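Local coordinates for protein homoserine dehydrogenase (Staphylococcus aureus M1064, PDB 4PG7) that catalyses the NAD(P)-dependent interconversion of L-homoserine and aspartate semialdehyde by hydride transfer, a step of the aspartic acid pathway, at residues T252-N257 / A408-Q413; S425-I430 / D438-V443; T194-A199 / R246-V251; I185-T190 / A296-Y301. One frame throughout, in Å; residues are numbered along the deposited sequence.

Interactions 1, 2 and 3 surround the bound lysine, whose pocket takes Thr252 from the first, Asp438 and Lys439 from the second, and Arg246 and Gly250 from the third. The first two are joined by a salt bridge from Asp255 OD2 to Lys439 NZ (2.6 Å), so the start of helix 253-262 is tied to the C-terminal ACT domain. The 246-251 loop of interaction 3 runs directly into that helix, and the centres of interactions 1 and 3 are about 14 Å apart. Interaction 4 stands behind interaction 3, about 12 Å between centres; its Met189 touches interactions 1 and 3, with CE 3.4 Å from Val251 O. Interactions 2 and 4 do not touch.

Interaction 1: residues T252-N257 / A408-Q413; sequences TLTDIN and ANYDNQ
A capping box opens helix 253-262, and across from it stands Tyr410, near the end of strand 404-411, whose hydroxyl reaches one residue of that box, Asp255. Tyr410 OH donates to Asp255 OD1 in a very short bond of 2.5 Å. The acceptor lies at the edge of the phenol, in its plane, while the carboxylate itself is turned about 50° against the ring. Tyr410 reaches this far because its CG lies anti to the backbone N (chi1 -177°), which carries the ring across to the helix. Over one ring face sits the methyl of Thr254, its CG2 3.7 Å from the centroid of the Tyr410 ring and only 8° off the normal, a CH-pi contact. The same CG2 also comes within 3.2 Å of Tyr410 O, so one methyl covers both the ring and the carbonyl of the tyrosine. Within the capping box, Asp255 N gives a bond to Thr252 OG1 (3.1 Å), and Thr252 N returns one to Asp255 OD2 (2.9 Å), met on the anti side of the carboxylate. A weak bond from Thr252 OG1 to Asp255 OD2 adds to it. The buried carboxylate is therefore held at both oxygens, and a salt bridge from Lys439 to OD2 would probably stabilise its negative charge. Thr252 also touches the bound lysine. Around the contact, Tyr410 leans on Val258 one helical turn further along, a classic beta bulge at Tyr410 and Asp411 faces Ser414, and Asp255 packs on Ile266 of strand 264-275.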
# COMPACT_ATOMS: atom_id res chain seq x y z
N THR A 252 4.25 -16.04 -25.05
CA THR A 252 3.46 -17.17 -25.47
C THR A 252 3.10 -18.05 -24.30
O THR A 252 3.73 -17.99 -23.24
CB THR A 252 4.22 -18.08 -26.48
OG1 THR A 252 5.38 -18.63 -25.83
CG2 THR A 252 4.65 -17.30 -27.74
N LEU A 253 2.14 -18.94 -24.52
CA LEU A 253 1.74 -19.90 -23.52
C LEU A 253 2.91 -20.81 -23.16
O LEU A 253 3.06 -21.20 -21.99
CB LEU A 253 0.52 -20.67 -24.04
CG LEU A 253 -0.20 -21.56 -23.06
CD1 LEU A 253 -0.64 -20.78 -21.84
CD2 LEU A 253 -1.38 -22.23 -23.78
N THR A 254 3.77 -21.11 -24.12
CA THR A 254 4.96 -21.86 -23.84
C THR A 254 5.86 -21.13 -22.84
O THR A 254 6.41 -21.75 -21.93
CB THR A 254 5.72 -22.18 -25.14
OG1 THR A 254 4.83 -22.88 -26.02
CG2 THR A 254 6.92 -23.02 -24.88
N ASP A 255 6.02 -19.81 -22.99
CA ASP A 255 6.84 -19.03 -22.05
C ASP A 255 6.25 -19.17 -20.67
O ASP A 255 6.96 -19.44 -19.73
CB ASP A 255 6.91 -17.56 -22.42
CG ASP A 255 7.64 -17.32 -23.71
OD1 ASP A 255 8.77 -17.82 -23.86
OD2 ASP A 255 7.08 -16.63 -24.58
N ILE A 256 4.94 -19.00 -20.58
CA ILE A 256 4.24 -19.08 -19.33
C ILE A 256 4.37 -20.45 -18.66
O ILE A 256 4.63 -20.53 -17.46
CB ILE A 256 2.76 -18.71 -19.53
CG1 ILE A 256 2.67 -17.20 -19.68
CG2 ILE A 256 1.92 -19.18 -18.35
CD1 ILE A 256 1.34 -16.71 -20.16
N ASN A 257 4.20 -21.52 -19.43
CA ASN A 257 4.27 -22.87 -18.87
C ASN A 257 5.69 -23.33 -18.50
O ASN A 257 5.90 -24.02 -17.49
CB ASN A 257 3.57 -23.87 -19.80
CG ASN A 257 2.06 -23.65 -19.84
OD1 ASN A 257 1.50 -23.05 -18.94
ND2 ASN A 257 1.42 -24.10 -20.89
N ALA A 408 15.50 -25.98 -18.88
CA ALA A 408 14.24 -26.67 -19.10
C ALA A 408 14.01 -26.84 -20.59
O ALA A 408 14.48 -26.02 -21.40
CB ALA A 408 13.10 -25.87 -18.53
N ASN A 409 13.25 -27.88 -20.94
CA ASN A 409 12.73 -28.06 -22.26
C ASN A 409 11.73 -26.96 -22.55
O ASN A 409 10.92 -26.64 -21.72
CB ASN A 409 12.02 -29.42 -22.40
CG ASN A 409 12.99 -30.58 -22.37
OD1 ASN A 409 12.91 -31.44 -21.50
ND2 ASN A 409 13.91 -30.60 -23.30
N TYR A 410 11.79 -26.38 -23.73
CA TYR A 410 10.89 -25.31 -24.09
C TYR A 410 9.97 -25.78 -25.19
O TYR A 410 8.77 -25.63 -25.09
CB TYR A 410 11.72 -24.11 -24.54
CG TYR A 410 10.96 -22.87 -24.89
CD1 TYR A 410 10.72 -21.89 -23.93
CD2 TYR A 410 10.54 -22.63 -26.20
CE1 TYR A 410 10.07 -20.72 -24.25
CE2 TYR A 410 9.88 -21.46 -26.53
CZ TYR A 410 9.64 -20.51 -25.54
OH TYR A 410 9.01 -19.32 -25.84
N ASP A 411 10.56 -26.32 -26.26
CA ASP A 411 9.84 -26.85 -27.40
C ASP A 411 10.84 -27.75 -28.15
O ASP A 411 11.95 -27.97 -27.66
CB ASP A 411 9.34 -25.69 -28.29
CG ASP A 411 8.24 -26.11 -29.24
OD1 ASP A 411 7.97 -27.32 -29.37
OD2 ASP A 411 7.64 -25.22 -29.88
N ASN A 412 10.46 -28.25 -29.31
CA ASN A 412 11.36 -29.08 -30.14
C ASN A 412 12.68 -28.39 -30.49
O ASN A 412 12.68 -27.34 -31.11
CB ASN A 412 10.64 -29.49 -31.43
CG ASN A 412 9.42 -30.35 -31.18
OD1 ASN A 412 9.47 -31.32 -30.41
ND2 ASN A 412 8.31 -30.01 -31.83
N GLN A 413 13.79 -28.99 -30.09
CA GLN A 413 15.12 -28.36 -30.21
C GLN A 413 15.19 -26.93 -29.61
O GLN A 413 15.98 -26.10 -30.07
CB GLN A 413 15.58 -28.36 -31.68
CG GLN A 413 15.84 -29.75 -32.24
CD GLN A 413 16.39 -29.73 -33.66
OE1 GLN A 413 17.13 -30.64 -34.03
NE2 GLN A 413 16.06 -28.70 -34.44

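Interaction 2: residues S425-I430 / D438-V443; sequences SPEELI and DKVYPV. With LYS (lysine), chain K.
Val440 CG2 lies above the plane of the Glu427 carboxylate but displaced past its OE1 end, 3.6 Å from Glu427 OE1. At the other end of the group, a water makes a weak bond to Glu427 OE2 and a second bond to Asp438 O, linking the helix start to the strand through solvent. Glu427 spans the gap with CG anti to the backbone N (chi1 170°) and an extended chain, and its CB also lies 4.0 Å from Val440 CG2. The other branch of the valine, CG1, turns toward Ser425 OG at 4.1 Å. That hydroxyl accepts from Glu427 N (3.2 Å) in an ST turn, just where the helix begins. Val440 is buried and packs further on Phe377 of strand 375-382.

Asp438 and Lys439 both point away from the helix, into the ligand pocket, because a classic beta bulge sets the pair opposite Val380. Lys439 runs alongside the bound lysine, its CD 3.5 Å from the ligand CD; its NZ donates to Tyr441 OH (3.1 Å), and its charge is paired with Asp255 of helix 253-262. Asp438 OD1 stands 2.6 Å from LYS O of the ligand carboxylate. Helix 427-432 leads from strand 414-422 to strand 436-444, with strand 375-382 between the two in the sheet, a split beta-alpha-beta crossover as in the ferredoxin-like fold of ACT domains.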
# COMPACT_ATOMS: atom_id res chain seq x y z
N SER A 425 23.40 -9.18 -19.31
CA SER A 425 22.78 -10.18 -20.18
C SER A 425 23.83 -11.06 -20.85
O SER A 425 24.79 -10.56 -21.39
CB SER A 425 21.91 -9.52 -21.24
OG SER A 425 21.30 -10.50 -22.09
N PRO A 426 23.64 -12.39 -20.78
CA PRO A 426 24.50 -13.30 -21.50
C PRO A 426 24.10 -13.50 -22.97
O PRO A 426 24.60 -14.43 -23.62
CB PRO A 426 24.29 -14.61 -20.75
CG PRO A 426 22.87 -14.55 -20.36
CD PRO A 426 22.60 -13.12 -20.04
N GLU A 427 23.19 -12.68 -23.49
CA GLU A 427 22.67 -12.89 -24.83
C GLU A 427 23.76 -12.87 -25.91
O GLU A 427 23.80 -13.75 -26.76
CB GLU A 427 21.56 -11.87 -25.17
CG GLU A 427 21.14 -11.89 -26.63
CD GLU A 427 19.80 -11.22 -26.90
OE1 GLU A 427 19.20 -10.61 -25.99
OE2 GLU A 427 19.33 -11.34 -28.06
N GLU A 428 24.62 -11.87 -25.90
CA GLU A 428 25.66 -11.75 -26.93
C GLU A 428 26.64 -12.89 -26.83
O GLU A 428 27.05 -13.46 -27.83
CB GLU A 428 26.44 -10.44 -26.75
CG GLU A 428 25.63 -9.20 -27.14
CD GLU A 428 26.52 -8.00 -27.43
OE1 GLU A 428 25.94 -6.94 -27.76
OE2 GLU A 428 27.77 -8.10 -27.33
N LEU A 429 27.00 -13.22 -25.61
CA LEU A 429 27.90 -14.29 -25.35
C LEU A 429 27.36 -15.63 -25.90
O LEU A 429 28.07 -16.38 -26.58
CB LEU A 429 28.14 -14.37 -23.84
CG LEU A 429 28.92 -15.57 -23.36
CD1 LEU A 429 30.35 -15.51 -23.86
CD2 LEU A 429 28.88 -15.60 -21.84
N ILE A 430 26.12 -15.92 -25.58
CA ILE A 430 25.47 -17.16 -26.03
C ILE A 430 25.39 -17.18 -27.56
O ILE A 430 25.62 -18.22 -28.19
CB ILE A 430 24.12 -17.34 -25.34
CG1 ILE A 430 24.37 -17.66 -23.86
CG2 ILE A 430 23.31 -18.48 -25.95
CD1 ILE A 430 23.16 -17.51 -22.96
N ASP A 438 16.24 -16.81 -28.96
CA ASP A 438 14.92 -16.31 -29.35
C ASP A 438 14.66 -15.03 -28.59
O ASP A 438 14.37 -14.00 -29.17
CB ASP A 438 13.85 -17.34 -29.00
CG ASP A 438 12.43 -16.85 -29.33
OD1 ASP A 438 12.25 -16.01 -30.22
OD2 ASP A 438 11.49 -17.34 -28.70
N LYS A 439 14.81 -15.09 -27.27
CA LYS A 439 14.64 -13.91 -26.47
C LYS A 439 15.15 -14.11 -25.05
O LYS A 439 15.43 -15.24 -24.63
CB LYS A 439 13.18 -13.56 -26.41
CG LYS A 439 12.32 -14.62 -25.77
CD LYS A 439 10.88 -14.43 -26.21
CE LYS A 439 9.98 -15.52 -25.68
NZ LYS A 439 8.62 -15.35 -26.27
N VAL A 440 15.23 -13.00 -24.35
CA VAL A 440 15.71 -12.97 -22.98
C VAL A 440 14.74 -12.10 -22.21
O VAL A 440 14.44 -10.98 -22.62
CB VAL A 440 17.14 -12.37 -22.89
CG1 VAL A 440 17.60 -12.26 -21.45
CG2 VAL A 440 18.13 -13.22 -23.68
N TYR A 441 14.25 -12.63 -21.10
CA TYR A 441 13.44 -11.85 -20.16
C TYR A 441 14.21 -11.74 -18.85
O TYR A 441 14.87 -12.69 -18.44
CB TYR A 441 12.12 -12.53 -19.88
CG TYR A 441 11.16 -12.70 -21.02
CD1 TYR A 441 11.19 -11.89 -22.14
CD2 TYR A 441 10.14 -13.64 -20.93
CE1 TYR A 441 10.27 -12.06 -23.17
CE2 TYR A 441 9.21 -13.80 -21.95
CZ TYR A 441 9.27 -13.00 -23.05
OH TYR A 441 8.33 -13.15 -24.05
N PRO A 442 14.12 -10.59 -18.16
CA PRO A 442 14.67 -10.52 -16.81
C PRO A 442 13.90 -11.41 -15.86
O PRO A 442 12.75 -11.76 -16.13
CB PRO A 442 14.50 -9.04 -16.39
CG PRO A 442 13.53 -8.48 -17.34
CD PRO A 442 13.52 -9.32 -18.59
N VAL A 443 14.56 -11.79 -14.77
CA VAL A 443 13.98 -12.63 -13.74
C VAL A 443 14.14 -11.89 -12.43
O VAL A 443 15.25 -11.45 -12.10
CB VAL A 443 14.66 -14.00 -13.66
CG1 VAL A 443 14.09 -14.83 -12.53
CG2 VAL A 443 14.55 -14.75 -14.98
N LYS K . 6.83 -16.10 -30.50
CA LYS K . 7.72 -14.90 -30.65
C LYS K . 9.17 -15.28 -30.96
O LYS K . 10.11 -14.53 -30.62
CB LYS K . 7.68 -14.04 -29.39
CG LYS K . 8.25 -12.65 -29.57
CD LYS K . 9.28 -12.31 -28.50
CE LYS K . 9.91 -10.97 -28.82
NZ LYS K . 10.94 -10.56 -27.83
OXT LYS K . 9.42 -16.33 -31.56
O HOH W 1 15.96 -11.23 -28.67

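Interaction 3: residues T194-A199 / R246-V251; sequences TTFEEA and RGISGV. With LYS (lysine), chain K.
Phe196 lays one face of its ring flat over the backbone of Ser249. Ser249 CA stands 3.8 Å from the centroid of the Phe196 ring, 14° off its normal, which makes a CH-pi contact nearly over the centre. Ser249 CB adds to this from the same residue, 3.9 Å from Phe196 CZ. Ile248 approaches differently: its side chain crosses that of Phe196 at about a right angle and brings CD1 to the rim, 3.8 Å from Phe196 CE1. With CG anti to the backbone N (chi1 167°), the phenylalanine swings its ring out from the first turn of helix 196-205 onto the facing loop, while its CB lies beside Val251 O. No direct hydrogen bond joins the two segments. A water does so instead, donating to Glu197 OE2 (3.0 Å) and to Ser249 O (2.7 Å).

Each partner is held in shape by its own bonds. Thr195 and Glu198 form a capping box, in which Glu198 N reaches Thr195 OG1 (3.1 Å). Opposite, residues 248 to 251 make a type I turn, closed by Val251 N to Ile248 O (3.0 Å). Ile185 and Val217 pack against Phe196 as well, burying the ring further. At the far end of the loop the bound lysine places its NZ over one face of the Arg246 guanidinium, offset toward the rim, and Arg246 NH1 also bonds to Val440 O. The arrangement is thus a capped helix start packed on a beta turn, and the loop that holds this turn supplies part of the lysine pocket.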
# COMPACT_ATOMS: atom_id res chain seq x y z
N THR A 194 -4.70 -20.10 -22.65
CA THR A 194 -5.03 -19.59 -23.97
C THR A 194 -3.81 -18.93 -24.57
O THR A 194 -2.89 -18.54 -23.85
CB THR A 194 -6.19 -18.57 -23.88
OG1 THR A 194 -5.75 -17.39 -23.19
CG2 THR A 194 -7.35 -19.13 -23.12
N THR A 195 -3.85 -18.71 -25.87
CA THR A 195 -2.83 -17.94 -26.54
C THR A 195 -3.01 -16.48 -26.24
O THR A 195 -4.10 -16.05 -25.80
CB THR A 195 -2.94 -18.05 -28.08
OG1 THR A 195 -4.22 -17.55 -28.50
CG2 THR A 195 -2.77 -19.50 -28.52
N PHE A 196 -1.98 -15.69 -26.52
CA PHE A 196 -2.05 -14.23 -26.38
C PHE A 196 -3.23 -13.66 -27.17
O PHE A 196 -4.00 -12.83 -26.67
CB PHE A 196 -0.75 -13.55 -26.80
CG PHE A 196 -0.89 -12.07 -26.97
CD1 PHE A 196 -0.94 -11.24 -25.85
CD2 PHE A 196 -1.05 -11.51 -28.23
CE1 PHE A 196 -1.13 -9.88 -26.00
CE2 PHE A 196 -1.24 -10.15 -28.37
CZ PHE A 196 -1.28 -9.34 -27.26
N GLU A 197 -3.36 -14.10 -28.42
CA GLU A 197 -4.41 -13.62 -29.31
C GLU A 197 -5.83 -13.88 -28.74
O GLU A 197 -6.69 -13.01 -28.79
CB GLU A 197 -4.27 -14.28 -30.70
CG GLU A 197 -3.06 -13.81 -31.54
CD GLU A 197 -1.65 -14.23 -31.02
OE1 GLU A 197 -1.47 -15.24 -30.26
OE2 GLU A 197 -0.68 -13.53 -31.39
N GLU A 198 -6.04 -15.08 -28.22
CA GLU A 198 -7.31 -15.45 -27.62
C GLU A 198 -7.57 -14.63 -26.36
O GLU A 198 -8.68 -14.17 -26.14
CB GLU A 198 -7.32 -16.93 -27.26
CG GLU A 198 -7.41 -17.87 -28.45
CD GLU A 198 -7.10 -19.33 -28.11
OE1 GLU A 198 -6.61 -19.63 -26.99
OE2 GLU A 198 -7.32 -20.20 -28.98
N ALA A 199 -6.52 -14.42 -25.56
CA ALA A 199 -6.66 -13.68 -24.30
C ALA A 199 -6.95 -12.21 -24.56
O ALA A 199 -7.76 -11.61 -23.86
CB ALA A 199 -5.41 -13.84 -23.44
N ARG A 246 9.36 -3.09 -23.78
CA ARG A 246 8.86 -4.19 -24.58
C ARG A 246 7.50 -4.59 -24.01
O ARG A 246 7.33 -4.69 -22.79
CB ARG A 246 9.82 -5.39 -24.54
CG ARG A 246 9.24 -6.69 -25.09
CD ARG A 246 10.11 -7.90 -24.79
NE ARG A 246 11.33 -7.91 -25.59
CZ ARG A 246 12.43 -8.61 -25.32
NH1 ARG A 246 12.55 -9.36 -24.22
NH2 ARG A 246 13.46 -8.52 -26.15
N GLY A 247 6.54 -4.85 -24.89
CA GLY A 247 5.19 -5.20 -24.49
C GLY A 247 5.03 -6.68 -24.29
O GLY A 247 6.03 -7.39 -24.22
N ILE A 248 3.78 -7.13 -24.25
CA ILE A 248 3.45 -8.53 -23.99
C ILE A 248 3.02 -9.31 -25.22
O ILE A 248 2.76 -10.51 -25.12
CB ILE A 248 2.34 -8.69 -22.90
CG1 ILE A 248 1.03 -8.03 -23.32
CG2 ILE A 248 2.81 -8.14 -21.56
CD1 ILE A 248 -0.16 -8.61 -22.59
N SER A 249 2.99 -8.68 -26.39
CA SER A 249 2.41 -9.36 -27.56
C SER A 249 3.24 -10.56 -28.03
O SER A 249 2.71 -11.47 -28.69
CB SER A 249 2.17 -8.38 -28.72
OG SER A 249 3.38 -8.00 -29.33
N GLY A 250 4.50 -10.60 -27.64
CA GLY A 250 5.38 -11.74 -27.93
C GLY A 250 5.45 -12.83 -26.85
O GLY A 250 6.10 -13.85 -27.04
N VAL A 251 4.77 -12.63 -25.71
CA VAL A 251 4.71 -13.66 -24.68
C VAL A 251 3.79 -14.79 -25.14
O VAL A 251 2.66 -14.55 -25.54
CB VAL A 251 4.20 -13.09 -23.33
CG1 VAL A 251 4.09 -14.17 -22.27
CG2 VAL A 251 5.14 -11.99 -22.83
N LYS K . 6.83 -16.10 -30.50
CA LYS K . 7.72 -14.90 -30.65
C LYS K . 9.17 -15.28 -30.96
O LYS K . 10.11 -14.53 -30.62
CB LYS K . 7.68 -14.04 -29.39
CG LYS K . 8.25 -12.65 -29.57
CD LYS K . 9.28 -12.31 -28.50
CE LYS K . 9.91 -10.97 -28.82
NZ LYS K . 10.94 -10.56 -27.83
OXT LYS K . 9.42 -16.33 -31.56
O HOH W 2 1.32 -11.39 -30.97

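Interaction 4: residues I185-T190 / A296-Y301; sequences ILSKMT and AVEDEY
Ser187 OG is gripped from the facing loop by two hydrogen bonds. It donates to Glu298 OE1 at 2.6 Å, meeting that oxygen on the anti side and 32° out of the carboxylate plane, and it accepts from Asp299 N at 2.9 Å along a nearly straight path of 165°. The hydroxyl lies beside its own backbone N (chi1 -67°), which lets it face the loop from the helix surface; a further hydrogen bond connects it with Asn183 O, one turn earlier. Glu298 bends at chi2, folding its carboxylate back toward the serine. Its other oxygen, OE2, forms salt bridges with Lys265 and Lys267 of strand 264-275.

The loop is shaped to offer these groups. Residues 298 to 301 form a type II' turn, with Asp299 at a positive phi and Tyr301 N closing onto Glu298 O at 3.2 Å. Asp299 OD1 rests 3.5 Å from Ser187 CB, although its charge is paired with Lys191. Elsewhere on the helix, Ile185 and Met189 pack on helix 196-205, and Met189 also meets Ile256 of helix 253-262. Beyond the turn, Tyr301 OH bonds to Asp313 N of the second subunit, so the loop also reaches the dimer contact.

The chemistry is that of a buried hydroxyl in demand: Asp299 N fills an acceptor site of Ser187 OG, while Glu298 OE1 and Asn183 O must share or compete for its single proton. The two lysines would probably keep Glu298 charged, and so a strong acceptor for the serine.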
# COMPACT_ATOMS: atom_id res chain seq x y z
N ILE A 185 -4.53 -9.85 -19.35
CA ILE A 185 -4.26 -10.77 -20.44
C ILE A 185 -3.31 -11.87 -20.00
O ILE A 185 -3.55 -13.06 -20.29
CB ILE A 185 -3.69 -9.99 -21.66
CG1 ILE A 185 -4.81 -9.16 -22.28
CG2 ILE A 185 -3.10 -10.93 -22.69
CD1 ILE A 185 -4.36 -8.06 -23.21
N LEU A 186 -2.23 -11.49 -19.30
CA LEU A 186 -1.28 -12.51 -18.82
C LEU A 186 -1.93 -13.50 -17.83
O LEU A 186 -1.64 -14.69 -17.86
CB LEU A 186 -0.03 -11.87 -18.24
CG LEU A 186 0.88 -11.14 -19.23
CD1 LEU A 186 2.00 -10.43 -18.51
CD2 LEU A 186 1.44 -12.10 -20.24
N SER A 187 -2.80 -13.00 -16.96
CA SER A 187 -3.54 -13.85 -16.02
C SER A 187 -4.44 -14.84 -16.77
O SER A 187 -4.51 -16.00 -16.43
CB SER A 187 -4.37 -13.01 -15.06
OG SER A 187 -3.52 -12.27 -14.20
N LYS A 188 -5.12 -14.34 -17.79
CA LYS A 188 -6.00 -15.19 -18.60
C LYS A 188 -5.22 -16.30 -19.31
O LYS A 188 -5.61 -17.46 -19.27
CB LYS A 188 -6.72 -14.32 -19.62
CG LYS A 188 -7.74 -15.06 -20.47
CD LYS A 188 -9.00 -15.42 -19.71
CE LYS A 188 -9.86 -14.21 -19.38
NZ LYS A 188 -11.20 -14.64 -18.90
N MET A 189 -4.10 -15.93 -19.94
CA MET A 189 -3.25 -16.90 -20.61
C MET A 189 -2.83 -17.96 -19.63
O MET A 189 -2.90 -19.16 -19.91
CB MET A 189 -2.01 -16.23 -21.21
CG MET A 189 -2.29 -15.31 -22.38
SD MET A 189 -0.82 -14.43 -22.95
CE MET A 189 0.11 -15.79 -23.62
N THR A 190 -2.41 -17.50 -18.46
CA THR A 190 -1.88 -18.38 -17.45
C THR A 190 -2.96 -19.32 -16.86
O THR A 190 -2.76 -20.54 -16.83
CB THR A 190 -1.23 -17.58 -16.32
OG1 THR A 190 -0.20 -16.73 -16.87
CG2 THR A 190 -0.66 -18.52 -15.24
N ALA A 296 1.47 -12.66 -7.06
CA ALA A 296 0.06 -12.97 -6.75
C ALA A 296 -0.92 -11.92 -7.28
O ALA A 296 -2.12 -12.12 -7.20
CB ALA A 296 -0.12 -13.11 -5.25
N VAL A 297 -0.41 -10.84 -7.86
CA VAL A 297 -1.23 -9.75 -8.35
C VAL A 297 -1.81 -10.10 -9.73
O VAL A 297 -1.08 -10.14 -10.73
CB VAL A 297 -0.41 -8.46 -8.41
CG1 VAL A 297 -1.22 -7.30 -8.95
CG2 VAL A 297 0.13 -8.12 -7.02
N GLU A 298 -3.11 -10.37 -9.76
CA GLU A 298 -3.78 -10.98 -10.92
C GLU A 298 -4.82 -10.06 -11.53
O GLU A 298 -5.24 -9.06 -10.93
CB GLU A 298 -4.48 -12.29 -10.51
CG GLU A 298 -3.55 -13.41 -10.04
CD GLU A 298 -2.43 -13.76 -11.04
OE1 GLU A 298 -2.65 -13.79 -12.27
OE2 GLU A 298 -1.31 -14.01 -10.59
N ASP A 299 -5.20 -10.41 -12.75
CA ASP A 299 -6.26 -9.74 -13.48
C ASP A 299 -5.95 -8.27 -13.67
O ASP A 299 -4.81 -7.92 -13.92
CB ASP A 299 -7.60 -10.01 -12.78
CG ASP A 299 -7.85 -11.50 -12.63
OD1 ASP A 299 -7.44 -12.28 -13.53
OD2 ASP A 299 -8.42 -11.91 -11.61
N GLU A 300 -6.93 -7.40 -13.49
CA GLU A 300 -6.74 -5.97 -13.72
C GLU A 300 -6.13 -5.23 -12.54
O GLU A 300 -5.98 -4.02 -12.59
CB GLU A 300 -8.05 -5.31 -14.15
CG GLU A 300 -9.10 -5.08 -13.06
CD GLU A 300 -10.02 -6.27 -12.80
OE1 GLU A 300 -9.64 -7.44 -13.09
OE2 GLU A 300 -11.12 -6.03 -12.26
N TYR A 301 -5.77 -5.93 -11.47
CA TYR A 301 -5.16 -5.26 -10.32
C TYR A 301 -3.75 -4.81 -10.65
O TYR A 301 -3.09 -5.38 -11.50
CB TYR A 301 -5.18 -6.15 -9.08
CG TYR A 301 -6.51 -6.11 -8.38
CD1 TYR A 301 -6.71 -5.26 -7.32
CD2 TYR A 301 -7.58 -6.90 -8.79
CE1 TYR A 301 -7.93 -5.20 -6.67
CE2 TYR A 301 -8.81 -6.85 -8.13
CZ TYR A 301 -8.97 -5.98 -7.08
OH TYR A 301 -10.16 -5.89 -6.38